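Local coordinates for cysteine desulfurase (Fervidobacterium islandicum, PDB 6A6E) that removes sulfur from L-cysteine with the help of pyridoxal-5'-phosphate, giving alanine and an enzyme-bound persulfide, as the SufS member of a sulfur-mobilising system, at the interface of chains A and B. Coordinates in Å, arbitrary orientation; residue numbers count along the deposited sequence, not the author numbering. Chains: chain A/B, Cysteine desulfurase.

The interface of chains A and B. Residues chain A 259-263, 266, 269, 274, 276; chain B 104, 108, 134-135, 138-139, 141-143.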
# COMPACT_ATOMS: atom_id res chain seq x y z
N PHE A 259 -12.10 -2.93 8.21
CA PHE A 259 -10.82 -3.19 8.86
C PHE A 259 -10.13 -1.85 9.34
O PHE A 259 -9.88 -1.65 10.51
CB PHE A 259 -9.90 -3.98 7.87
CG PHE A 259 -8.59 -4.33 8.40
CD1 PHE A 259 -8.43 -4.56 9.75
CD2 PHE A 259 -7.48 -4.34 7.57
CE1 PHE A 259 -7.20 -4.88 10.28
CE2 PHE A 259 -6.24 -4.69 8.09
CZ PHE A 259 -6.11 -4.96 9.42
N LEU A 260 -9.82 -0.99 8.40
CA LEU A 260 -9.24 0.29 8.60
C LEU A 260 -10.29 1.41 8.50
O LEU A 260 -11.27 1.31 7.72
CB LEU A 260 -8.18 0.57 7.54
CG LEU A 260 -7.08 -0.48 7.32
CD1 LEU A 260 -6.05 -0.05 6.26
CD2 LEU A 260 -6.46 -0.80 8.63
N TYR A 261 -10.00 2.51 9.22
CA TYR A 261 -10.85 3.69 9.25
C TYR A 261 -10.13 4.94 8.89
O TYR A 261 -8.95 5.05 9.10
CB TYR A 261 -11.35 3.85 10.68
CG TYR A 261 -11.96 2.62 11.29
CD1 TYR A 261 -13.27 2.28 11.03
CD2 TYR A 261 -11.22 1.82 12.18
CE1 TYR A 261 -13.83 1.13 11.62
CE2 TYR A 261 -11.77 0.69 12.76
CZ TYR A 261 -13.07 0.37 12.53
OH TYR A 261 -13.57 -0.79 13.13
N GLY A 262 -10.88 5.90 8.35
CA GLY A 262 -10.34 7.17 7.94
C GLY A 262 -11.25 7.81 6.92
O GLY A 262 -12.47 7.58 6.89
N GLY A 263 -10.66 8.59 6.04
CA GLY A 263 -11.39 9.28 5.05
C GLY A 263 -11.88 8.39 3.97
O GLY A 263 -11.45 7.21 3.88
N ILE A 266 -16.09 6.74 5.29
CA ILE A 266 -17.16 7.22 6.16
C ILE A 266 -18.30 7.80 5.32
O ILE A 266 -18.17 8.06 4.06
CB ILE A 266 -16.64 8.23 7.26
CG1 ILE A 266 -15.81 9.37 6.68
CG2 ILE A 266 -15.78 7.51 8.27
CD1 ILE A 266 -16.62 10.38 5.86
N VAL A 269 -19.45 11.71 10.16
CA VAL A 269 -18.61 11.63 11.30
C VAL A 269 -18.96 12.77 12.26
O VAL A 269 -18.99 13.89 11.83
CB VAL A 269 -17.15 11.83 10.85
CG1 VAL A 269 -16.23 11.85 12.06
CG2 VAL A 269 -16.80 10.77 9.82
N VAL A 274 -19.58 7.42 14.17
CA VAL A 274 -19.40 7.40 12.71
C VAL A 274 -20.31 6.43 12.00
O VAL A 274 -20.67 5.44 12.52
CB VAL A 274 -17.93 7.05 12.35
CG1 VAL A 274 -17.02 7.97 13.08
CG2 VAL A 274 -17.56 5.64 12.74
N PHE A 276 -20.76 4.66 7.83
CA PHE A 276 -19.87 4.26 6.75
C PHE A 276 -20.48 4.47 5.40
O PHE A 276 -21.68 4.51 5.25
CB PHE A 276 -19.50 2.80 6.92
CG PHE A 276 -18.85 2.49 8.24
CD1 PHE A 276 -17.78 3.25 8.72
CD2 PHE A 276 -19.30 1.40 9.01
CE1 PHE A 276 -17.23 2.98 9.95
CE2 PHE A 276 -18.73 1.12 10.22
CZ PHE A 276 -17.68 1.88 10.67
N THR B 104 -2.91 7.15 6.76
CA THR B 104 -4.11 6.55 7.32
C THR B 104 -3.79 5.15 7.91
O THR B 104 -4.17 4.86 9.07
CB THR B 104 -5.25 6.46 6.31
OG1 THR B 104 -5.58 7.78 5.84
CG2 THR B 104 -6.49 5.81 6.86
N ASN B 108 -4.03 3.85 12.02
CA ASN B 108 -4.76 2.62 12.32
C ASN B 108 -3.81 1.63 12.94
O ASN B 108 -4.13 0.97 13.89
CB ASN B 108 -5.42 2.00 11.06
CG ASN B 108 -6.71 2.67 10.71
OD1 ASN B 108 -7.77 2.25 11.20
ND2 ASN B 108 -6.65 3.71 9.86
N HIS B 134 -10.16 13.08 9.44
CA HIS B 134 -10.74 11.74 9.71
C HIS B 134 -9.74 10.62 9.96
O HIS B 134 -10.02 9.71 10.77
CB HIS B 134 -11.76 11.33 8.60
CG HIS B 134 -12.97 12.21 8.56
ND1 HIS B 134 -13.78 12.31 7.45
CD2 HIS B 134 -13.44 13.13 9.45
CE1 HIS B 134 -14.76 13.18 7.70
NE2 HIS B 134 -14.57 13.69 8.91
N ALA B 135 -8.57 10.67 9.30
CA ALA B 135 -7.53 9.68 9.54
C ALA B 135 -7.03 9.60 10.99
O ALA B 135 -6.64 8.52 11.47
CB ALA B 135 -6.35 9.92 8.63
N VAL B 138 -11.33 9.21 13.17
CA VAL B 138 -12.23 8.07 13.03
C VAL B 138 -11.69 6.78 13.65
O VAL B 138 -12.47 6.03 14.26
CB VAL B 138 -12.71 7.82 11.57
CG1 VAL B 138 -13.65 6.61 11.48
CG2 VAL B 138 -13.44 9.05 11.06
N PRO B 139 -10.40 6.47 13.45
CA PRO B 139 -9.94 5.24 14.08
C PRO B 139 -10.07 5.24 15.66
O PRO B 139 -10.39 4.22 16.26
CB PRO B 139 -8.48 5.15 13.67
CG PRO B 139 -8.31 6.02 12.49
CD PRO B 139 -9.38 7.07 12.55
N VAL B 141 -12.26 7.01 17.48
CA VAL B 141 -13.65 7.04 17.92
C VAL B 141 -14.26 5.65 17.73
O VAL B 141 -14.95 5.13 18.64
CB VAL B 141 -14.45 8.13 17.17
CG1 VAL B 141 -15.98 8.02 17.35
CG2 VAL B 141 -13.97 9.49 17.55
N ARG B 142 -14.01 5.05 16.54
CA ARG B 142 -14.60 3.79 16.27
C ARG B 142 -13.98 2.70 17.11
O ARG B 142 -14.72 1.85 17.69
CB ARG B 142 -14.58 3.43 14.78
CG ARG B 142 -15.36 2.17 14.45
CD ARG B 142 -16.84 2.30 14.78
NE ARG B 142 -17.55 1.14 14.23
CZ ARG B 142 -18.87 0.99 14.21
NH1 ARG B 142 -19.62 1.89 14.75
NH2 ARG B 142 -19.43 -0.08 13.68
N LEU B 143 -12.66 2.70 17.27
CA LEU B 143 -12.11 1.62 18.02
C LEU B 143 -12.31 1.77 19.52
O LEU B 143 -12.13 0.79 20.24
CB LEU B 143 -10.64 1.38 17.71
CG LEU B 143 -10.50 0.84 16.27
CD1 LEU B 143 -9.06 0.97 15.76
CD2 LEU B 143 -11.01 -0.60 16.18
O HOH W 1 -7.90 9.16 5.65
O HOH W 2 -8.32 -0.21 12.39
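The amide nitrogen ND2 of B:Asn108 is gripped by two carbonyls. B:Asn108 ND2 gives a nearly straight hydrogen bond (179° at H) to A:Tyr261 O across the interface at 2.8 Å, in the plane of both amide and carbonyl. The second bond runs from B:Asn108 ND2 to B:Thr104 O, one turn back in helix 103-116, at 2.9 Å. B:Asn108 OD1 accepts from A:Tyr261 N at 3.0 Å, the donor standing above the carbonyl plane, and also meets water 2, which A:Phe259 O shares. Both main-chain polar groups of A:Tyr261 are thus read by one side chain, and the amide's rotation is fixed. An alanine in place of B:Asn108 would remove the paired bonds and would probably leave the A:Tyr261 backbone loosely held. The A:Tyr261 ring, CG anti to its carbonyl carbon (chi1 -51°), lies along helix 138-147: B:Arg142 CG packs 3.4 Å from A:Tyr261 CE1, while B:Leu143 CD2 meets CE2. B:Arg142 bends at chi2 (62°), placing one guanidinium face against A:Phe276 CZ. Farther along, B:Val138 CG1 touches A:Tyr261 CB at 3.7 Å, and A:Val269 CG2 sits over the B:His134 ring, 3.9 Å from its centroid, with A:Ile266 CG1 and CD1 beside ND1 and CE1 of B:His134. Water 1 links A:Gly263 N to B:Thr104 OG1. Repeated by two-fold symmetry, the patch joins the subunits of the homodimer typical of this family, and since B:Thr104 and B:Ala135 line the cofactor pocket, it likely steadies that pocket from the partner chain.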